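Long-range contact in fatty acyl CoA synthetase FADD13 (FATTY-ACYL-CoA SYNTHETASE) (Mycobacterium tuberculosis, PDB 3R44), which belongs to the ANL superfamily of AMP-binding enzymes, built from a large N-terminal domain and a small C-terminal one: residues A[50-63]-A[153-165]. Numbering follows the deposited sequence.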
loop_
_atom_site.group_PDB
_atom_site.type_symbol
_atom_site.label_atom_id
_atom_site.label_comp_id
_atom_site.label_asym_id
_atom_site.label_seq_id
_atom_site.Cartn_x
_atom_site.Cartn_y
_atom_site.Cartn_z
ATOM N N ASN A 50 -23.174 3.284 -9.953
ATOM C CA ASN A 50 -23.115 2.503 -11.179
ATOM C C ASN A 50 -23.407 3.415 -12.399
ATOM O O ASN A 50 -22.707 3.356 -13.434
ATOM C CB ASN A 50 -24.056 1.285 -11.181
ATOM C CG ASN A 50 -23.820 0.399 -12.363
ATOM O OD1 ASN A 50 -22.708 -0.136 -12.536
ATOM N ND2 ASN A 50 -24.784 0.348 -13.266
ATOM N N ALA A 51 -24.413 4.290 -12.285
ATOM C CA ALA A 51 -24.743 5.221 -13.371
ATOM C C ALA A 51 -23.604 6.190 -13.662
ATOM O O ALA A 51 -23.268 6.435 -14.794
ATOM C CB ALA A 51 -26.018 5.974 -13.068
ATOM N N LEU A 52 -22.919 6.662 -12.648
ATOM C CA LEU A 52 -21.793 7.546 -12.903
ATOM C C LEU A 52 -20.615 6.770 -13.524
ATOM O O LEU A 52 -19.891 7.317 -14.351
ATOM C CB LEU A 52 -21.293 8.190 -11.622
ATOM C CG LEU A 52 -20.152 9.178 -11.730
ATOM C CD1 LEU A 52 -20.455 10.301 -12.687
ATOM C CD2 LEU A 52 -19.913 9.824 -10.332
ATOM N N ALA A 53 -20.368 5.542 -13.075
ATOM C CA ALA A 53 -19.373 4.703 -13.756
ATOM C C ALA A 53 -19.676 4.542 -15.248
ATOM O O ALA A 53 -18.766 4.569 -16.091
ATOM C CB ALA A 53 -19.242 3.312 -13.049
ATOM N N ASN A 54 -20.960 4.402 -15.591
ATOM C CA ASN A 54 -21.363 4.311 -16.977
ATOM C C ASN A 54 -21.076 5.594 -17.730
ATOM O O ASN A 54 -20.612 5.557 -18.866
ATOM C CB ASN A 54 -22.841 3.965 -17.118
ATOM C CG ASN A 54 -23.126 2.523 -16.743
ATOM O OD1 ASN A 54 -22.206 1.749 -16.598
ATOM N ND2 ASN A 54 -24.398 2.188 -16.495
ATOM N N ARG A 55 -21.402 6.712 -17.114
ATOM C CA ARG A 55 -21.020 8.023 -17.694
ATOM C C ARG A 55 -19.494 8.181 -17.879
ATOM O O ARG A 55 -19.059 8.681 -18.914
ATOM C CB ARG A 55 -21.607 9.173 -16.871
ATOM C CG ARG A 55 -23.145 9.247 -16.968
ATOM C CD ARG A 55 -23.734 10.575 -16.548
ATOM N NE ARG A 55 -24.718 10.264 -15.522
ATOM C CZ ARG A 55 -26.043 10.180 -15.663
ATOM N NH1 ARG A 55 -26.658 10.514 -16.800
ATOM N NH2 ARG A 55 -26.768 9.808 -14.598
ATOM N N CYS A 56 -18.696 7.724 -16.906
ATOM C CA CYS A 56 -17.241 7.729 -17.015
ATOM C C CYS A 56 -16.802 6.876 -18.215
ATOM O O CYS A 56 -15.926 7.283 -18.989
ATOM C CB CYS A 56 -16.572 7.225 -15.745
ATOM S SG CYS A 56 -16.671 8.461 -14.413
ATOM N N ALA A 57 -17.422 5.704 -18.364
ATOM C CA ALA A 57 -17.105 4.820 -19.473
ATOM C C ALA A 57 -17.437 5.470 -20.818
ATOM O O ALA A 57 -16.684 5.298 -21.801
ATOM C CB ALA A 57 -17.851 3.518 -19.329
ATOM N N ASP A 58 -18.561 6.187 -20.850
ATOM C CA ASP A 58 -18.996 6.917 -22.041
ATOM C C ASP A 58 -17.968 7.983 -22.424
ATOM O O ASP A 58 -17.572 8.094 -23.613
ATOM C CB ASP A 58 -20.411 7.509 -21.861
ATOM C CG ASP A 58 -21.000 8.081 -23.174
ATOM O OD1 ASP A 58 -20.895 7.388 -24.215
ATOM O OD2 ASP A 58 -21.595 9.189 -23.165
ATOM N N VAL A 59 -17.516 8.732 -21.425
ATOM C CA VAL A 59 -16.479 9.761 -21.615
ATOM C C VAL A 59 -15.178 9.128 -22.101
ATOM O O VAL A 59 -14.570 9.598 -23.062
ATOM C CB VAL A 59 -16.229 10.595 -20.345
ATOM C CG1 VAL A 59 -14.957 11.490 -20.495
ATOM C CG2 VAL A 59 -17.468 11.398 -19.960
ATOM N N LEU A 60 -14.735 8.045 -21.473
ATOM C CA LEU A 60 -13.540 7.396 -21.980
ATOM C C LEU A 60 -13.634 6.842 -23.388
ATOM O O LEU A 60 -12.681 7.009 -24.202
ATOM C CB LEU A 60 -13.076 6.302 -21.013
ATOM C CG LEU A 60 -12.673 6.687 -19.591
ATOM C CD1 LEU A 60 -12.538 5.369 -18.789
ATOM C CD2 LEU A 60 -11.364 7.501 -19.495
ATOM N N THR A 61 -14.786 6.253 -23.724
ATOM C CA THR A 61 -15.054 5.767 -25.060
ATOM C C THR A 61 -14.898 6.930 -26.042
ATOM O O THR A 61 -14.285 6.807 -27.132
ATOM C CB THR A 61 -16.449 5.166 -25.177
ATOM O OG1 THR A 61 -16.471 3.937 -24.451
ATOM C CG2 THR A 61 -16.767 4.867 -26.630
ATOM N N ALA A 62 -15.443 8.073 -25.647
ATOM C CA ALA A 62 -15.421 9.250 -26.527
ATOM C C ALA A 62 -13.985 9.697 -26.871
ATOM O O ALA A 62 -13.717 10.238 -27.949
ATOM C CB ALA A 62 -16.210 10.427 -25.897
ATOM N N LEU A 63 -13.069 9.433 -25.949
ATOM C CA LEU A 63 -11.659 9.774 -26.063
ATOM C C LEU A 63 -10.818 8.707 -26.746
ATOM O O LEU A 63 -9.633 8.918 -26.998
ATOM C CB LEU A 63 -11.101 10.128 -24.685
ATOM C CG LEU A 63 -11.754 11.301 -23.965
ATOM C CD1 LEU A 63 -11.265 11.433 -22.493
ATOM C CD2 LEU A 63 -11.507 12.602 -24.730
ATOM N N GLU A 153 -17.488 18.696 -17.180
ATOM C CA GLU A 153 -18.335 19.120 -18.283
ATOM C C GLU A 153 -18.714 17.917 -19.144
ATOM O O GLU A 153 -19.878 17.796 -19.562
ATOM C CB GLU A 153 -17.671 20.204 -19.155
ATOM N N ARG A 154 -17.745 17.037 -19.401
ATOM C CA ARG A 154 -18.009 15.809 -20.145
ATOM C C ARG A 154 -19.016 14.901 -19.437
ATOM O O ARG A 154 -19.920 14.367 -20.074
ATOM C CB ARG A 154 -16.713 15.068 -20.449
ATOM C CG ARG A 154 -15.951 15.729 -21.607
ATOM C CD ARG A 154 -14.476 15.402 -21.735
ATOM N NE ARG A 154 -13.897 16.351 -22.691
ATOM C CZ ARG A 154 -14.076 16.303 -24.010
ATOM N NH1 ARG A 154 -14.777 15.311 -24.552
ATOM N NH2 ARG A 154 -13.539 17.245 -24.804
ATOM N N LEU A 155 -18.877 14.761 -18.123
ATOM C CA LEU A 155 -19.760 13.910 -17.340
ATOM C C LEU A 155 -21.193 14.420 -17.406
ATOM O O LEU A 155 -22.145 13.645 -17.523
ATOM C CB LEU A 155 -19.237 13.827 -15.896
ATOM C CG LEU A 155 -18.024 12.885 -15.796
ATOM C CD1 LEU A 155 -17.454 12.915 -14.389
ATOM C CD2 LEU A 155 -18.353 11.428 -16.194
ATOM N N ARG A 156 -21.345 15.738 -17.399
ATOM C CA ARG A 156 -22.663 16.347 -17.489
ATOM C C ARG A 156 -23.391 16.001 -18.784
ATOM O O ARG A 156 -24.610 15.922 -18.768
ATOM C CB ARG A 156 -22.589 17.875 -17.255
ATOM C CG ARG A 156 -22.344 18.216 -15.763
ATOM C CD ARG A 156 -22.469 19.709 -15.400
ATOM N NE ARG A 156 -21.847 20.600 -16.390
ATOM C CZ ARG A 156 -20.664 21.219 -16.265
ATOM N NH1 ARG A 156 -19.908 21.068 -15.169
ATOM N NH2 ARG A 156 -20.226 21.994 -17.264
ATOM N N SER A 157 -22.681 15.768 -19.886
ATOM C CA SER A 157 -23.357 15.479 -21.152
ATOM C C SER A 157 -23.354 13.986 -21.570
ATOM O O SER A 157 -23.921 13.645 -22.602
ATOM C CB SER A 157 -22.772 16.375 -22.272
ATOM O OG SER A 157 -21.495 15.892 -22.677
ATOM N N ALA A 158 -22.739 13.115 -20.754
ATOM C CA ALA A 158 -22.579 11.694 -21.047
ATOM C C ALA A 158 -23.861 10.959 -20.733
ATOM O O ALA A 158 -24.631 11.385 -19.840
ATOM C CB ALA A 158 -21.460 11.132 -20.218
ATOM N N ALA A 159 -24.079 9.860 -21.458
ATOM C CA ALA A 159 -25.228 8.978 -21.235
ATOM C C ALA A 159 -24.791 7.888 -20.282
ATOM O O ALA A 159 -23.629 7.479 -20.287
ATOM C CB ALA A 159 -25.724 8.364 -22.552
ATOM N N ALA A 160 -25.730 7.390 -19.491
ATOM C CA ALA A 160 -25.429 6.422 -18.454
ATOM C C ALA A 160 -25.699 5.010 -18.968
ATOM O O ALA A 160 -26.142 4.182 -18.221
ATOM C CB ALA A 160 -26.254 6.747 -17.153
ATOM N N ASP A 161 -25.385 4.744 -20.240
ATOM C CA ASP A 161 -25.614 3.441 -20.881
ATOM C C ASP A 161 -24.675 2.426 -20.273
ATOM O O ASP A 161 -23.499 2.681 -20.153
ATOM C CB ASP A 161 -25.261 3.492 -22.386
ATOM C CG ASP A 161 -26.140 4.467 -23.211
ATOM O OD1 ASP A 161 -27.339 4.617 -22.875
ATOM O OD2 ASP A 161 -25.630 5.050 -24.233
ATOM N N GLU A 162 -25.150 1.240 -19.968
ATOM C CA GLU A 162 -24.243 0.205 -19.554
ATOM C C GLU A 162 -23.433 -0.272 -20.794
ATOM O O GLU A 162 -24.045 -0.679 -21.783
ATOM C CB GLU A 162 -25.098 -0.901 -18.933
ATOM C CG GLU A 162 -24.377 -1.926 -18.172
ATOM C CD GLU A 162 -23.814 -1.429 -16.883
ATOM O OE1 GLU A 162 -22.619 -1.754 -16.722
ATOM O OE2 GLU A 162 -24.541 -0.758 -16.030
ATOM N N PRO A 163 -22.092 -0.168 -20.788
ATOM C CA PRO A 163 -21.362 -0.678 -21.961
ATOM C C PRO A 163 -21.493 -2.191 -22.172
ATOM O O PRO A 163 -21.703 -2.939 -21.224
ATOM C CB PRO A 163 -19.887 -0.369 -21.632
ATOM C CG PRO A 163 -19.958 0.645 -20.488
ATOM C CD PRO A 163 -21.175 0.303 -19.741
ATOM N N ALA A 164 -21.322 -2.632 -23.403
ATOM C CA ALA A 164 -21.180 -4.049 -23.669
ATOM C C ALA A 164 -19.894 -4.437 -22.941
ATOM O O ALA A 164 -18.807 -3.950 -23.259
ATOM C CB ALA A 164 -21.071 -4.307 -25.188
ATOM N N VAL A 165 -20.002 -5.236 -21.900
ATOM C CA VAL A 165 -18.809 -5.594 -21.149
ATOM C C VAL A 165 -18.470 -7.004 -21.597
ATOM O O VAL A 165 -19.309 -7.918 -21.463
ATOM C CB VAL A 165 -19.056 -5.533 -19.616
ATOM C CG1 VAL A 165 -17.843 -6.012 -18.844
ATOM C CG2 VAL A 165 -19.422 -4.147 -19.183
HETATM O O HOH W 1 -21.156 3.937 -20.970
HETATM O O HOH W 2 -26.947 3.483 -15.687
#
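Leu155 of helix 148-157 pushes its side chain into a hole between Leu52, Arg55, Cys56 and Val59 of helix 46-62, a knob-into-hole contact in the larger, AMP-binding part of this ANL-family enzyme. The axes of the two helical segments approach to 9.0 Å, with 111° between their directions. Leu155 CD2 makes the touch, 3.8 Å from Cys56 SG, while Val59 lays its CG2 against Arg154 CB, the two side chains crossing at about a right angle.

Beyond helix 148-157 the chain runs as a loop across helix 46-62, and polar contacts join the apolar ones. Asp58 accepts from Ala159 N at OD2, the donor lying above the carboxylate plane. Arg55 packs its guanidinium under Ala160 CB, which stands over the centre of one face, 3.7 Å from Arg55 CZ.

Farther along, one carboxylate oxygen illustrates how a single acceptor can serve two amides. A bend at chi2 of Glu162 turns its carboxylate back to the helix: Asn50 ND2 reaches the syn lone pair of Glu162 OE2 at 3.0 Å, amide and carboxylate nearly coplanar, whereas Asn54 ND2 comes from above the carboxylate plane, its amide turned 79° against it. Lys90 of helix 79-91 forms a salt bridge with Glu162 OE1 and bonds Asn50 OD1, which fixes that amide's flip. Asn54 ND2 also donates to Ala160 O at 3.2 Å, a bent bond of 143°.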